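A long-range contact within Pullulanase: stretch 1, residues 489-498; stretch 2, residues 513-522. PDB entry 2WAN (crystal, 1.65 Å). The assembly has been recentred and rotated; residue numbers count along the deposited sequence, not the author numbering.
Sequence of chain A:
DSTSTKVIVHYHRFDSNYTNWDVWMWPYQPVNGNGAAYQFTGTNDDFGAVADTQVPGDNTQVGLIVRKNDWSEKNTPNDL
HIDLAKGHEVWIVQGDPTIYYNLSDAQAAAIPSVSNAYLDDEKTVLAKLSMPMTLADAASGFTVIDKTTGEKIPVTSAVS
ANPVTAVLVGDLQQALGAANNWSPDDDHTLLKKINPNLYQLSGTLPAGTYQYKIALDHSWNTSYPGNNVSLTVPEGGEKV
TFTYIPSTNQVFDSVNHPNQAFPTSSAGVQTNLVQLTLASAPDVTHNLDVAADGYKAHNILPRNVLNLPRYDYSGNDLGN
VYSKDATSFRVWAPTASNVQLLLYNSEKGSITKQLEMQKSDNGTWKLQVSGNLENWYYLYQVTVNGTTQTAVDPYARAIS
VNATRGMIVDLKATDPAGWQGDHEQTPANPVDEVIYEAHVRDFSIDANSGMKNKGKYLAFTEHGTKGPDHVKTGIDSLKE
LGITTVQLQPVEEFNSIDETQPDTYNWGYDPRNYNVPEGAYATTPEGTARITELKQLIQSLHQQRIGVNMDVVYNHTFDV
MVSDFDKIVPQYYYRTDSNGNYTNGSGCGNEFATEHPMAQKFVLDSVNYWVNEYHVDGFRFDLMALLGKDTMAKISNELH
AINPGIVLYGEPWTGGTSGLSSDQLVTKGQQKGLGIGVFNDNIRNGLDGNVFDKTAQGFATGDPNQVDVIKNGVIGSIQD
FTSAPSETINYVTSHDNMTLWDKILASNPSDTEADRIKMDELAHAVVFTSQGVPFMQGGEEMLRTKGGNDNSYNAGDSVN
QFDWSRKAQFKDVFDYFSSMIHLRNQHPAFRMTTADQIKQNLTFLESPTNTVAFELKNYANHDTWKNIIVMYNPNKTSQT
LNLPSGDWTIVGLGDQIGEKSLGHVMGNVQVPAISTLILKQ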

ATOM      1  N   GLN A 489     -11.527   3.871   8.686  1.00 10.10           N
ATOM      2  CA  GLN A 489     -10.191   3.597   9.249  1.00 10.22           C
ATOM      3  C   GLN A 489     -10.209   2.152   9.781  1.00  9.77           C
ATOM      4  O   GLN A 489     -11.284   1.564   9.931  1.00  9.78           O
ATOM      5  CB  GLN A 489      -9.797   4.627  10.307  1.00 10.06           C
ATOM      6  CG  GLN A 489      -9.435   5.977   9.690  1.00 12.41           C
ATOM      7  CD  GLN A 489      -8.641   6.850  10.651  1.00 14.26           C
ATOM      8  OE1 GLN A 489      -9.185   7.775  11.232  1.00 15.26           O
ATOM      9  NE2 GLN A 489      -7.357   6.534  10.836  1.00 14.00           N
ATOM     10  N   PRO A 490      -9.036   1.543  10.000  1.00  9.00           N
ATOM     11  CA  PRO A 490      -8.984   0.072  10.161  1.00  9.06           C
ATOM     12  C   PRO A 490      -9.999  -0.581  11.109  1.00  9.91           C
ATOM     13  O   PRO A 490     -10.061  -0.265  12.312  1.00  9.56           O
ATOM     14  CB  PRO A 490      -7.557  -0.158  10.631  1.00 12.06           C
ATOM     15  CG  PRO A 490      -6.800   0.876   9.805  1.00  7.76           C
ATOM     16  CD  PRO A 490      -7.678   2.125   9.907  1.00  8.97           C
ATOM     17  N   VAL A 491     -10.789  -1.482  10.540  1.00  8.90           N
ATOM     18  CA  VAL A 491     -11.702  -2.331  11.332  1.00  9.13           C
ATOM     19  C   VAL A 491     -11.277  -3.816  11.367  1.00 11.34           C
ATOM     20  O   VAL A 491     -11.984  -4.646  11.933  1.00  9.64           O
ATOM     21  CB  VAL A 491     -13.180  -2.173  10.901  1.00 11.09           C
ATOM     22  CG1 VAL A 491     -13.640  -0.700  11.047  1.00 10.40           C
ATOM     23  CG2 VAL A 491     -13.421  -2.724   9.468  1.00  9.38           C
ATOM     24  N   GLU A 492     -10.151  -4.166  10.746  1.00  9.20           N
ATOM     25  CA  GLU A 492      -9.570  -5.504  10.981  1.00  9.79           C
ATOM     26  C   GLU A 492      -8.852  -5.472  12.326  1.00 11.44           C
ATOM     27  O   GLU A 492      -8.052  -4.562  12.593  1.00 11.05           O
ATOM     28  CB  GLU A 492      -8.603  -5.914   9.876  1.00 10.84           C
ATOM     29  CG  GLU A 492      -9.290  -6.051   8.522  1.00  8.90           C
ATOM     30  CD  GLU A 492      -8.351  -6.363   7.376  1.00 12.71           C
ATOM     31  OE1 GLU A 492      -7.113  -6.199   7.521  1.00 12.81           O
ATOM     32  OE2 GLU A 492      -8.879  -6.758   6.305  1.00 12.83           O
ATOM     33  N   GLU A 493      -9.156  -6.469  13.166  1.00  9.60           N
ATOM     34  CA  GLU A 493      -8.636  -6.585  14.533  1.00  9.44           C
ATOM     35  C   GLU A 493      -7.164  -6.200  14.693  1.00 10.01           C
ATOM     36  O   GLU A 493      -6.274  -6.775  14.052  1.00 10.34           O
ATOM     37  CB  GLU A 493      -8.816  -8.027  15.039  1.00 11.76           C
ATOM     38  CG  GLU A 493      -8.388  -8.228  16.497  1.00  8.82           C
ATOM     39  CD  GLU A 493      -9.407  -7.758  17.516  1.00 11.75           C
ATOM     40  OE1 GLU A 493     -10.506  -7.313  17.133  1.00 11.66           O
ATOM     41  OE2 GLU A 493      -9.089  -7.802  18.728  1.00 12.72           O
ATOM     42  N   PHE A 494      -6.938  -5.235  15.572  1.00 10.58           N
ATOM     43  CA  PHE A 494      -5.599  -4.747  15.855  1.00 12.25           C
ATOM     44  C   PHE A 494      -5.229  -4.911  17.336  1.00 12.35           C
ATOM     45  O   PHE A 494      -6.092  -5.144  18.193  1.00 13.51           O
ATOM     46  CB  PHE A 494      -5.410  -3.299  15.345  1.00 11.08           C
ATOM     47  CG  PHE A 494      -6.488  -2.330  15.770  1.00 12.24           C
ATOM     48  CD1 PHE A 494      -6.413  -1.688  17.005  1.00 10.58           C
ATOM     49  CD2 PHE A 494      -7.572  -2.027  14.919  1.00  8.49           C
ATOM     50  CE1 PHE A 494      -7.392  -0.775  17.407  1.00 10.26           C
ATOM     51  CE2 PHE A 494      -8.550  -1.108  15.313  1.00  9.39           C
ATOM     52  CZ  PHE A 494      -8.465  -0.481  16.557  1.00 10.56           C
ATOM     53  N   ASN A 495      -3.941  -4.776  17.639  1.00 12.00           N
ATOM     54  CA  ASN A 495      -3.423  -5.156  18.955  1.00 14.02           C
ATOM     55  C   ASN A 495      -3.491  -4.077  20.043  1.00 14.91           C
ATOM     56  O   ASN A 495      -3.496  -4.396  21.244  1.00 15.77           O
ATOM     57  CB  ASN A 495      -1.977  -5.660  18.787  1.00 14.77           C
ATOM     58  CG  ASN A 495      -1.424  -6.284  20.056  1.00 17.47           C
ATOM     59  OD1 ASN A 495      -1.864  -7.366  20.483  1.00 16.92           O
ATOM     60  ND2 ASN A 495      -0.477  -5.588  20.691  1.00 15.60           N
ATOM     61  N   SER A 496      -3.558  -2.802  19.636  1.00 14.90           N
ATOM     62  CA  SER A 496      -3.289  -1.675  20.546  1.00 17.24           C
ATOM     63  C   SER A 496      -4.391  -1.392  21.568  1.00 18.24           C
ATOM     64  O   SER A 496      -4.165  -0.704  22.575  1.00 20.29           O
ATOM     65  CB  SER A 496      -2.951  -0.410  19.745  1.00 18.61           C
ATOM     66  OG  SER A 496      -3.870  -0.219  18.674  1.00 19.24           O
ATOM     67  N   ILE A 497      -5.578  -1.942  21.333  1.00 13.45           N
ATOM     68  CA  ILE A 497      -6.676  -1.780  22.273  1.00 13.14           C
ATOM     69  C   ILE A 497      -6.942  -3.113  22.974  1.00 15.38           C
ATOM     70  O   ILE A 497      -7.165  -4.140  22.326  1.00 14.59           O
ATOM     71  CB  ILE A 497      -7.978  -1.258  21.581  1.00 11.11           C
ATOM     72  CG1 ILE A 497      -7.724   0.135  20.959  1.00 13.09           C
ATOM     73  CG2 ILE A 497      -9.187  -1.280  22.583  1.00 15.25           C
ATOM     74  CD1 ILE A 497      -8.953   0.750  20.255  1.00 14.62           C
ATOM     75  N   ASP A 498      -6.866  -3.086  24.299  1.00 15.85           N
ATOM     76  CA  ASP A 498      -7.269  -4.210  25.134  1.00 14.02           C
ATOM     77  C   ASP A 498      -8.792  -4.228  25.114  1.00 13.51           C
ATOM     78  O   ASP A 498      -9.421  -3.268  25.520  1.00 15.46           O
ATOM     79  CB  ASP A 498      -6.720  -3.989  26.559  1.00 16.72           C
ATOM     80  CG  ASP A 498      -7.190  -5.034  27.579  1.00 21.16           C
ATOM     81  OD1 ASP A 498      -8.115  -5.846  27.342  1.00 19.62           O
ATOM     82  OD2 ASP A 498      -6.606  -5.017  28.679  1.00 24.08           O
ATOM     83  N   ASN A 513      -5.290  -9.705  13.804  1.00 11.14           N
ATOM     84  CA  ASN A 513      -6.171 -10.764  13.242  1.00  9.57           C
ATOM     85  C   ASN A 513      -6.903 -10.209  12.016  1.00  9.51           C
ATOM     86  O   ASN A 513      -7.947  -9.560  12.124  1.00 10.03           O
ATOM     87  CB  ASN A 513      -7.159 -11.325  14.290  1.00 10.40           C
ATOM     88  CG  ASN A 513      -6.462 -11.714  15.595  1.00 10.89           C
ATOM     89  OD1 ASN A 513      -5.935 -12.836  15.755  1.00 16.71           O
ATOM     90  ND2 ASN A 513      -6.431 -10.784  16.517  1.00  7.15           N
ATOM     91  N   TYR A 514      -6.324 -10.452  10.846  1.00 10.99           N
ATOM     92  CA  TYR A 514      -6.769  -9.771   9.624  1.00 10.34           C
ATOM     93  C   TYR A 514      -8.203 -10.057   9.196  1.00 11.07           C
ATOM     94  O   TYR A 514      -8.802  -9.252   8.474  1.00 11.74           O
ATOM     95  CB  TYR A 514      -5.829 -10.076   8.460  1.00  8.86           C
ATOM     96  CG  TYR A 514      -4.485  -9.374   8.538  1.00 13.15           C
ATOM     97  CD1 TYR A 514      -4.350  -8.032   8.154  1.00 11.68           C
ATOM     98  CD2 TYR A 514      -3.353 -10.058   8.972  1.00 12.90           C
ATOM     99  CE1 TYR A 514      -3.124  -7.389   8.207  1.00 10.95           C
ATOM    100  CE2 TYR A 514      -2.112  -9.415   9.038  1.00 15.01           C
ATOM    101  CZ  TYR A 514      -2.019  -8.075   8.646  1.00 17.37           C
ATOM    102  OH  TYR A 514      -0.811  -7.418   8.695  1.00 18.23           O
ATOM    103  N   ASN A 515      -8.750 -11.197   9.618  1.00 11.24           N
ATOM    104  CA  ASN A 515     -10.063 -11.632   9.130  1.00  9.49           C
ATOM    105  C   ASN A 515     -11.167 -11.557  10.175  1.00 10.43           C
ATOM    106  O   ASN A 515     -12.217 -12.202  10.045  1.00 11.19           O
ATOM    107  CB  ASN A 515      -9.921 -13.037   8.548  1.00  8.99           C
ATOM    108  CG  ASN A 515      -8.925 -13.048   7.432  1.00  9.98           C
ATOM    109  OD1 ASN A 515      -9.114 -12.336   6.438  1.00 12.99           O
ATOM    110  ND2 ASN A 515      -7.831 -13.783   7.602  1.00 12.24           N
ATOM    111  N   VAL A 516     -10.918 -10.738  11.195  1.00  9.31           N
ATOM    112  CA  VAL A 516     -11.829 -10.547  12.336  1.00  8.73           C
ATOM    113  C   VAL A 516     -12.105  -9.042  12.493  1.00  9.12           C
ATOM    114  O   VAL A 516     -11.173  -8.252  12.431  1.00 11.44           O
ATOM    115  CB  VAL A 516     -11.198 -11.068  13.669  1.00  9.54           C
ATOM    116  CG1 VAL A 516     -12.120 -10.826  14.873  1.00 11.41           C
ATOM    117  CG2 VAL A 516     -10.793 -12.576  13.558  1.00 10.38           C
ATOM    118  N   PRO A 517     -13.386  -8.645  12.701  1.00 10.89           N
ATOM    119  CA  PRO A 517     -13.698  -7.244  12.983  1.00 11.09           C
ATOM    120  C   PRO A 517     -13.156  -6.801  14.333  1.00 11.14           C
ATOM    121  O   PRO A 517     -13.186  -7.575  15.302  1.00 10.91           O
ATOM    122  CB  PRO A 517     -15.237  -7.230  13.031  1.00 10.42           C
ATOM    123  CG  PRO A 517     -15.647  -8.419  12.217  1.00 11.23           C
ATOM    124  CD  PRO A 517     -14.621  -9.453  12.602  1.00 10.72           C
ATOM    125  N   GLU A 518     -12.665  -5.564  14.398  1.00  8.09           N
ATOM    126  CA  GLU A 518     -12.214  -5.000  15.671  1.00  9.48           C
ATOM    127  C   GLU A 518     -13.294  -5.061  16.764  1.00  9.89           C
ATOM    128  O   GLU A 518     -14.411  -4.565  16.579  1.00 10.80           O
ATOM    129  CB  GLU A 518     -11.725  -3.563  15.477  1.00  9.12           C
ATOM    130  CG  GLU A 518     -11.363  -2.870  16.809  1.00 11.50           C
ATOM    131  CD  GLU A 518     -10.261  -3.576  17.583  1.00 10.83           C
ATOM    132  OE1 GLU A 518      -9.366  -4.176  16.950  1.00 12.40           O
ATOM    133  OE2 GLU A 518     -10.260  -3.516  18.859  1.00 11.99           O
ATOM    134  N   GLY A 519     -12.932  -5.629  17.916  1.00 10.18           N
ATOM    135  CA  GLY A 519     -13.888  -5.828  19.013  1.00 10.96           C
ATOM    136  C   GLY A 519     -14.315  -4.561  19.719  1.00 11.91           C
ATOM    137  O   GLY A 519     -15.459  -4.444  20.178  1.00 10.66           O
ATOM    138  N   ALA A 520     -13.396  -3.598  19.806  1.00 11.58           N
ATOM    139  CA  ALA A 520     -13.645  -2.352  20.555  1.00 10.39           C
ATOM    140  C   ALA A 520     -14.849  -1.580  19.994  1.00 12.80           C
ATOM    141  O   ALA A 520     -15.516  -0.863  20.731  1.00 12.07           O
ATOM    142  CB  ALA A 520     -12.383  -1.448  20.571  1.00  9.93           C
ATOM    143  N   TYR A 521     -15.141  -1.764  18.704  1.00 10.62           N
ATOM    144  CA  TYR A 521     -16.265  -1.058  18.067  1.00  9.92           C
ATOM    145  C   TYR A 521     -17.585  -1.841  18.111  1.00 11.06           C
ATOM    146  O   TYR A 521     -18.605  -1.346  17.633  1.00 10.91           O
ATOM    147  CB  TYR A 521     -15.900  -0.682  16.607  1.00  9.07           C
ATOM    148  CG  TYR A 521     -14.573   0.033  16.454  1.00 11.41           C
ATOM    149  CD1 TYR A 521     -14.169   0.998  17.387  1.00 10.75           C
ATOM    150  CD2 TYR A 521     -13.724  -0.238  15.371  1.00  9.69           C
ATOM    151  CE1 TYR A 521     -12.929   1.663  17.267  1.00 11.91           C
ATOM    152  CE2 TYR A 521     -12.469   0.425  15.238  1.00  8.79           C
ATOM    153  CZ  TYR A 521     -12.102   1.380  16.200  1.00 10.28           C
ATOM    154  OH  TYR A 521     -10.900   2.037  16.091  1.00 12.64           O
ATOM    155  N   ALA A 522     -17.559  -3.055  18.685  1.00 10.07           N
ATOM    156  CA  ALA A 522     -18.778  -3.843  18.901  1.00  9.97           C
ATOM    157  C   ALA A 522     -19.355  -3.538  20.274  1.00  8.70           C
ATOM    158  O   ALA A 522     -18.619  -3.081  21.160  1.00 11.04           O
ATOM    159  CB  ALA A 522     -18.461  -5.334  18.795  1.00 10.18           C
TER
HETATM  160  O   HOH W   1      -9.906   2.120  13.547  1.00 11.39           O
HETATM  161  O   HOH W   2      -8.213  -4.682  19.898  1.00 15.86           O

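Residues 489-498 and 513-522 of pullulanase meet at one antiparallel bridge, E492 with P517, flanked by backbone hydrogen bonds, burying 644 Å² between them, and side chains carry the contact beyond it. P490 meets the second stretch through its carbonyl, which lies at the edge of the Y521 ring; water 1 links the two, donating to P490 O (2.7 Å) and accepting from Y521 OH (2.7 Å).

At V491 the backbone pairing begins. V491 O accepts a hydrogen bond from E518 N at 2.7 Å and also receives a CA-H...O contact from P517 CA at 3.3 Å, so one carbonyl meets two consecutive residues. Its side chain rests loosely against Y521, with V491 CG1 4.3 Å from Y521 CD2.

E492 faces P517 as a non-hydrogen-bonded antiparallel pair, E492 CA and P517 CA 4.9 Å apart and their side chains diverging. E492 CA instead approaches V516 O at 3.5 Å in a second CA-H...O contact. The E492 carboxylate reaches the corner where stretch 2 turns: E492 OE1 sits at the edge of the Y514 ring, 3.4 Å from Y514 CD1, while E492 OE2 lies 3.3 Å from Y514 O, two acceptors, not a hydrogen bond.

E493 is the most heavily covered residue. Its main chain grips both ends of the type I turn from N513 to V516: E493 N donates to V516 O (2.8 Å, nearly straight), and E493 O accepts from N513 N (3.1 Å). Its side chain extends along the chain beyond the turn, where E493 OE1 accepts from G519 N at 3.1 Å. E493 OE1 also lies 3.3 Å from E518 OE1, bringing like charges close together; backbone NH groups donate to both oxygens, G519 N to the first and F494 N to the second.

F494 N donates a hydrogen bond to E518 OE1 at 3.0 Å, in an almost linear bond. E518 OE1 also lies over one face of the F494 ring, 3.5 Å from F494 CD2. Although CA-to-CB of F494 points away, the ring swings back to Y521: F494 CZ is 4.1 Å from Y521 CZ, and Y521 OH lies near the plane of the F494 ring at its edge.

N495 and S496 make no contact. At I497 the chain returns, its CB directed toward stretch 2, and I497 CG2 packs on A520 CB at 3.8 Å. Water 2 lies 2.7 Å from I497 O and 2.6 Å from E518 OE2, bridging the stretches; E518 OE2 also accepts from A520 N at 3.3 Å.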